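Local structure of filamentation induced by cAMP protein Fic (Desulfovibrio alaskensis, 4RGL) at residues L64-E67 with Q68-V72; A247-D250 with A251-A255. The protein belongs to the largely helical Fic/DOC family and carries a C-terminal region related to helix-turn-helix domains. All coordinates share one frame; numbering follows the deposited sequence.

Interaction 1: residues L64-E67 with Q68-V72; sequences LTLE and QVTAV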
ATOM      1  N   LEU A  64      -2.376  -1.887 -16.404  1.00 72.10           N
ATOM      2  CA  LEU A  64      -3.041  -0.700 -15.848  1.00 71.85           C
ATOM      3  C   LEU A  64      -2.044   0.192 -15.096  1.00 76.74           C
ATOM      4  O   LEU A  64      -1.144  -0.315 -14.411  1.00 76.72           O
ATOM      5  CB  LEU A  64      -4.191  -1.099 -14.922  1.00 71.21           C
ATOM      6  CG  LEU A  64      -5.411  -1.718 -15.613  1.00 76.06           C
ATOM      7  CD1 LEU A  64      -6.344  -2.322 -14.611  1.00 76.00           C
ATOM      8  CD2 LEU A  64      -6.137  -0.695 -16.463  1.00 77.91           C
ATOM      9  N   THR A  65      -2.180   1.525 -15.260  1.00 73.08           N
ATOM     10  CA  THR A  65      -1.304   2.502 -14.600  1.00 72.21           C
ATOM     11  C   THR A  65      -1.795   2.775 -13.181  1.00 75.09           C
ATOM     12  O   THR A  65      -2.910   2.377 -12.831  1.00 75.17           O
ATOM     13  CB  THR A  65      -1.244   3.816 -15.421  1.00 77.12           C
ATOM     14  OG1 THR A  65      -2.510   4.483 -15.346  1.00 75.23           O
ATOM     15  CG2 THR A  65      -0.852   3.581 -16.879  1.00 73.34           C
ATOM     16  N   LEU A  66      -0.993   3.500 -12.378  1.00 71.01           N
ATOM     17  CA  LEU A  66      -1.400   3.880 -11.020  1.00 69.86           C
ATOM     18  C   LEU A  66      -2.646   4.765 -11.073  1.00 75.35           C
ATOM     19  O   LEU A  66      -3.604   4.521 -10.342  1.00 74.79           O
ATOM     20  CB  LEU A  66      -0.249   4.606 -10.286  1.00 69.37           C
ATOM     21  CG  LEU A  66      -0.482   4.893  -8.794  1.00 72.75           C
ATOM     22  CD1 LEU A  66      -0.608   3.606  -8.001  1.00 72.36           C
ATOM     23  CD2 LEU A  66       0.624   5.724  -8.229  1.00 74.24           C
ATOM     24  N   GLU A  67      -2.673   5.723 -12.026  1.00 73.80           N
ATOM     25  CA  GLU A  67      -3.822   6.606 -12.245  1.00 74.55           C
ATOM     26  C   GLU A  67      -5.097   5.779 -12.557  1.00 76.14           C
ATOM     27  O   GLU A  67      -6.176   6.092 -12.046  1.00 75.55           O
ATOM     28  CB  GLU A  67      -3.520   7.594 -13.396  1.00 77.75           C
ATOM     29  CG  GLU A  67      -4.634   8.600 -13.665  1.00 94.21           C
ATOM     30  CD  GLU A  67      -4.386   9.533 -14.842  1.00122.90           C
ATOM     31  OE1 GLU A  67      -3.206   9.715 -15.223  1.00113.93           O
ATOM     32  OE2 GLU A  67      -5.370  10.123 -15.346  1.00123.48           O
ATOM     33  N   GLN A  68      -4.953   4.702 -13.366  1.00 71.34           N
ATOM     34  CA  GLN A  68      -6.080   3.831 -13.727  1.00 70.31           C
ATOM     35  C   GLN A  68      -6.545   3.009 -12.518  1.00 72.87           C
ATOM     36  O   GLN A  68      -7.731   3.020 -12.191  1.00 73.11           O
ATOM     37  CB  GLN A  68      -5.702   2.899 -14.891  1.00 71.34           C
ATOM     38  CG  GLN A  68      -5.544   3.620 -16.224  1.00 73.16           C
ATOM     39  CD  GLN A  68      -5.181   2.666 -17.335  1.00 86.96           C
ATOM     40  OE1 GLN A  68      -4.059   2.145 -17.404  1.00 79.96           O
ATOM     41  NE2 GLN A  68      -6.112   2.447 -18.257  1.00 78.54           N
ATOM     42  N   VAL A  69      -5.600   2.317 -11.835  1.00 67.28           N
ATOM     43  CA  VAL A  69      -5.919   1.499 -10.657  1.00 65.51           C
ATOM     44  C   VAL A  69      -6.619   2.372  -9.583  1.00 69.35           C
ATOM     45  O   VAL A  69      -7.613   1.939  -8.993  1.00 68.53           O
ATOM     46  CB  VAL A  69      -4.652   0.808 -10.095  1.00 67.95           C
ATOM     47  CG1 VAL A  69      -4.935   0.141  -8.749  1.00 67.04           C
ATOM     48  CG2 VAL A  69      -4.098  -0.202 -11.096  1.00 67.62           C
ATOM     49  N   THR A  70      -6.152   3.630  -9.409  1.00 66.40           N
ATOM     50  CA  THR A  70      -6.784   4.583  -8.493  1.00 66.44           C
ATOM     51  C   THR A  70      -8.244   4.809  -8.897  1.00 71.85           C
ATOM     52  O   THR A  70      -9.139   4.685  -8.061  1.00 72.29           O
ATOM     53  CB  THR A  70      -6.002   5.909  -8.480  1.00 71.64           C
ATOM     54  OG1 THR A  70      -4.651   5.653  -8.105  1.00 71.91           O
ATOM     55  CG2 THR A  70      -6.615   6.936  -7.541  1.00 68.97           C
ATOM     56  N   ALA A  71      -8.484   5.083 -10.199  1.00 68.22           N
ATOM     57  CA  ALA A  71      -9.820   5.345 -10.720  1.00 68.30           C
ATOM     58  C   ALA A  71     -10.747   4.120 -10.546  1.00 72.05           C
ATOM     59  O   ALA A  71     -11.924   4.289 -10.232  1.00 72.35           O
ATOM     60  CB  ALA A  71      -9.740   5.737 -12.182  1.00 69.74           C
ATOM     61  N   VAL A  72     -10.201   2.881 -10.723  1.00 67.88           N
ATOM     62  CA  VAL A  72     -10.979   1.644 -10.525  1.00 67.41           C
ATOM     63  C   VAL A  72     -11.466   1.574  -9.089  1.00 72.52           C
ATOM     64  O   VAL A  72     -12.661   1.413  -8.848  1.00 72.08           O
ATOM     65  CB  VAL A  72     -10.157   0.375 -10.888  1.00 70.25           C
ATOM     66  CG1 VAL A  72     -10.965  -0.894 -10.620  1.00 70.16           C
ATOM     67  CG2 VAL A  72      -9.692   0.419 -12.327  1.00 70.44           C
TER

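Interaction 2: residues A247-D250 with A251-A255; sequences ALRD and AVREA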
ATOM      1  N   ALA A 247      14.725  -4.259   0.638  1.00 68.06           N
ATOM      2  CA  ALA A 247      13.599  -3.582  -0.006  1.00 66.67           C
ATOM      3  C   ALA A 247      12.647  -2.984   1.038  1.00 70.17           C
ATOM      4  O   ALA A 247      12.235  -1.825   0.903  1.00 69.94           O
ATOM      5  CB  ALA A 247      12.847  -4.554  -0.904  1.00 66.24           C
ATOM      6  N   LEU A 248      12.337  -3.763   2.113  1.00 65.64           N
ATOM      7  CA  LEU A 248      11.453  -3.317   3.199  1.00 64.58           C
ATOM      8  C   LEU A 248      12.029  -2.114   3.911  1.00 68.32           C
ATOM      9  O   LEU A 248      11.302  -1.156   4.177  1.00 66.83           O
ATOM     10  CB  LEU A 248      11.215  -4.455   4.195  1.00 64.83           C
ATOM     11  CG  LEU A 248      10.229  -5.521   3.737  1.00 68.08           C
ATOM     12  CD1 LEU A 248      10.438  -6.812   4.483  1.00 69.20           C
ATOM     13  CD2 LEU A 248       8.800  -5.036   3.879  1.00 68.79           C
ATOM     14  N   ARG A 249      13.358  -2.134   4.181  1.00 66.68           N
ATOM     15  CA  ARG A 249      14.060  -1.001   4.791  1.00 67.29           C
ATOM     16  C   ARG A 249      13.936   0.234   3.916  1.00 70.95           C
ATOM     17  O   ARG A 249      13.569   1.298   4.403  1.00 70.37           O
ATOM     18  CB  ARG A 249      15.537  -1.345   5.014  1.00 68.26           C
ATOM     19  CG  ARG A 249      16.371  -0.159   5.497  1.00 76.14           C
ATOM     20  CD  ARG A 249      17.825  -0.330   5.146  1.00 87.97           C
ATOM     21  NE  ARG A 249      18.039  -0.346   3.699  1.00 95.12           N
ATOM     22  CZ  ARG A 249      19.226  -0.526   3.131  1.00111.77           C
ATOM     23  NH1 ARG A 249      20.310  -0.695   3.880  1.00101.88           N
ATOM     24  NH2 ARG A 249      19.340  -0.541   1.809  1.00 98.13           N
ATOM     25  N   ASP A 250      14.223   0.088   2.610  1.00 68.05           N
ATOM     26  CA  ASP A 250      14.137   1.191   1.656  1.00 68.57           C
ATOM     27  C   ASP A 250      12.703   1.711   1.556  1.00 72.82           C
ATOM     28  O   ASP A 250      12.494   2.914   1.380  1.00 72.80           O
ATOM     29  CB  ASP A 250      14.638   0.742   0.275  1.00 70.37           C
ATOM     30  CG  ASP A 250      16.052   0.190   0.297  1.00 83.95           C
ATOM     31  OD1 ASP A 250      16.860   0.658   1.131  1.00 86.11           O
ATOM     32  OD2 ASP A 250      16.343  -0.720  -0.500  1.00 90.85           O
ATOM     33  N   ALA A 251      11.713   0.810   1.707  1.00 68.93           N
ATOM     34  CA  ALA A 251      10.311   1.185   1.653  1.00 68.38           C
ATOM     35  C   ALA A 251       9.909   1.954   2.903  1.00 74.11           C
ATOM     36  O   ALA A 251       9.399   3.067   2.796  1.00 74.39           O
ATOM     37  CB  ALA A 251       9.438  -0.054   1.492  1.00 68.13           C
ATOM     38  N   VAL A 252      10.197   1.400   4.094  1.00 71.68           N
ATOM     39  CA  VAL A 252       9.839   2.064   5.344  1.00 72.81           C
ATOM     40  C   VAL A 252      10.678   3.372   5.506  1.00 79.50           C
ATOM     41  O   VAL A 252      10.244   4.299   6.181  1.00 79.51           O
ATOM     42  CB  VAL A 252       9.997   1.115   6.566  1.00 77.58           C
ATOM     43  CG1 VAL A 252      11.466   0.845   6.874  1.00 78.96           C
ATOM     44  CG2 VAL A 252       9.280   1.673   7.790  1.00 77.99           C
ATOM     45  N   ARG A 253      11.799   3.474   4.772  1.00 78.16           N
ATOM     46  CA  ARG A 253      12.635   4.663   4.788  1.00 79.89           C
ATOM     47  C   ARG A 253      12.016   5.773   3.907  1.00 85.55           C
ATOM     48  O   ARG A 253      11.913   6.908   4.353  1.00 84.93           O
ATOM     49  CB  ARG A 253      14.057   4.323   4.326  1.00 81.33           C
ATOM     50  CG  ARG A 253      15.079   5.432   4.578  1.00 95.83           C
ATOM     51  CD  ARG A 253      16.487   4.870   4.714  1.00110.89           C
ATOM     52  NE  ARG A 253      16.858   4.028   3.573  1.00126.19           N
ATOM     53  CZ  ARG A 253      17.983   3.322   3.509  1.00146.18           C
ATOM     54  NH1 ARG A 253      18.847   3.341   4.519  1.00133.66           N
ATOM     55  NH2 ARG A 253      18.246   2.581   2.442  1.00136.14           N
ATOM     56  N   GLU A 254      11.529   5.420   2.680  1.00 84.61           N
ATOM     57  CA  GLU A 254      10.893   6.421   1.802  1.00 85.13           C
ATOM     58  C   GLU A 254       9.487   6.790   2.327  1.00 89.71           C
ATOM     59  O   GLU A 254       8.911   7.781   1.889  1.00 89.79           O
ATOM     60  CB  GLU A 254      10.815   5.932   0.322  1.00 85.87           C
ATOM     61  CG  GLU A 254       9.796   4.828   0.063  1.00 96.85           C
ATOM     62  CD  GLU A 254       9.314   4.729  -1.383  1.00117.34           C
ATOM     63  OE1 GLU A 254       8.980   5.786  -1.969  1.00102.03           O
ATOM     64  OE2 GLU A 254       9.128   3.587  -1.867  1.00111.60           O
ATOM     65  N   ALA A 255       8.967   6.015   3.297  1.00 86.58           N
ATOM     66  CA  ALA A 255       7.668   6.289   3.907  1.00 86.26           C
ATOM     67  C   ALA A 255       7.773   7.401   4.950  1.00 93.25           C
ATOM     68  O   ALA A 255       6.836   8.174   5.118  1.00 92.51           O
ATOM     69  CB  ALA A 255       7.115   5.028   4.543  1.00 86.50           C
TER

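Interaction 1: residues L64-E67 with Q68-V72
The carboxamide of Gln68 has one face under the methyl CD2 of Leu64, which sits 3.6 Å from CD of Gln68, the two side chains crossing at about a right angle. Its oxygen turns back to the residue that precedes helix 66-74: Thr65 N donates to Gln68 OE1 over 2.9 Å, in a bond bent only modestly (162° at the hydrogen) and tilted 21° from the carbonyl plane. In return, Gln68 N donates to Thr65 OG1 over 3.2 Å. This reciprocal pair is a capping box, with Thr65 as the N-cap. The hydroxyl of Thr65 can accept because chi1 of 69° tucks OG1 between the backbone N and the carbonyl carbon, facing the first turn; its own weak bond goes to Gln68 OE1. Below the cap, Val69 N binds Thr65 O, and the methyl CG2 of Val69 packs 3.9 Å from CB of Leu64. One residue on, Leu66 O accepts from Thr70 N. Thr70 OG1 adds a second bond to Leu66 O, 2.7 Å long and from above the carbonyl plane. Leu64 and Val69 both also touch Val88 of helix 82-95, whereas Leu66 and Thr70 rest on Ile50 of helix 42-59. The exchange of bonds thus gives two amide hydrogens of the helix start, Thr65 N and Gln68 N, side-chain acceptors in place of the carbonyls that a preceding turn would supply.

Interaction 2: residues A247-D250 with A251-A255
Asp250 and Arg253, one turn apart on helix 238-257, are joined by a salt bridge that belongs to a network with Arg249 along one side of the helix. The ionic contacts centre on one oxygen. OD1 of Asp250 gathers both arginines: Arg249 grips it side-on with NE at 3.0 Å, from above the carboxylate plane, and NH2 at 2.8 Å, on the syn lone pair, while Arg253 NH2 comes to 2.7 Å from OD1 in a weak, strongly bent bond. Both arginine chains bend at chi3 (64° in Arg249, 53° in Arg253) and run side by side, their guanidinium planes 33° apart. OD1 sits beside the pair and binds both, probably offsetting part of the repulsion between touching guanidiniums; Arg220 pairs with the other oxygen, OD2, and Glu24 of helix 16-32 with Arg253. Backbone bonds form the second group, Val252 N to Leu248 O at 2.8 Å being nearly straight. The apolar contacts face other parts of the fold: Leu248 and Ala251 pack on Leu211 and Val213, and Val252 on Ile28. Arg253 NH2 lies over one face of the Arg249 guanidinium, offset toward its rim and 3.2 Å from Arg249 NE.

Overall arrangement
Both contacts are local, each confined to one helix and its immediate approach, and both are partly buried; their centres lie 23 Å apart and they do not touch. Interaction 1 opens a short helix that packs on helices 42-59 and 82-95; its polar bonds are between uncharged groups and serve the helix start. Interaction 2 lies in the C-terminal half of the long helix 238-257, where the backbone pattern is already established and charged side chains instead pair along one flank and on to helix 16-32. Its buried residues pack on Leu211, Val213 and helices 16-32, 189-202 and 214-219, while interaction 1 buries chiefly Leu64 and Val69 and leaves Thr65, Leu66 and Glu67 exposed.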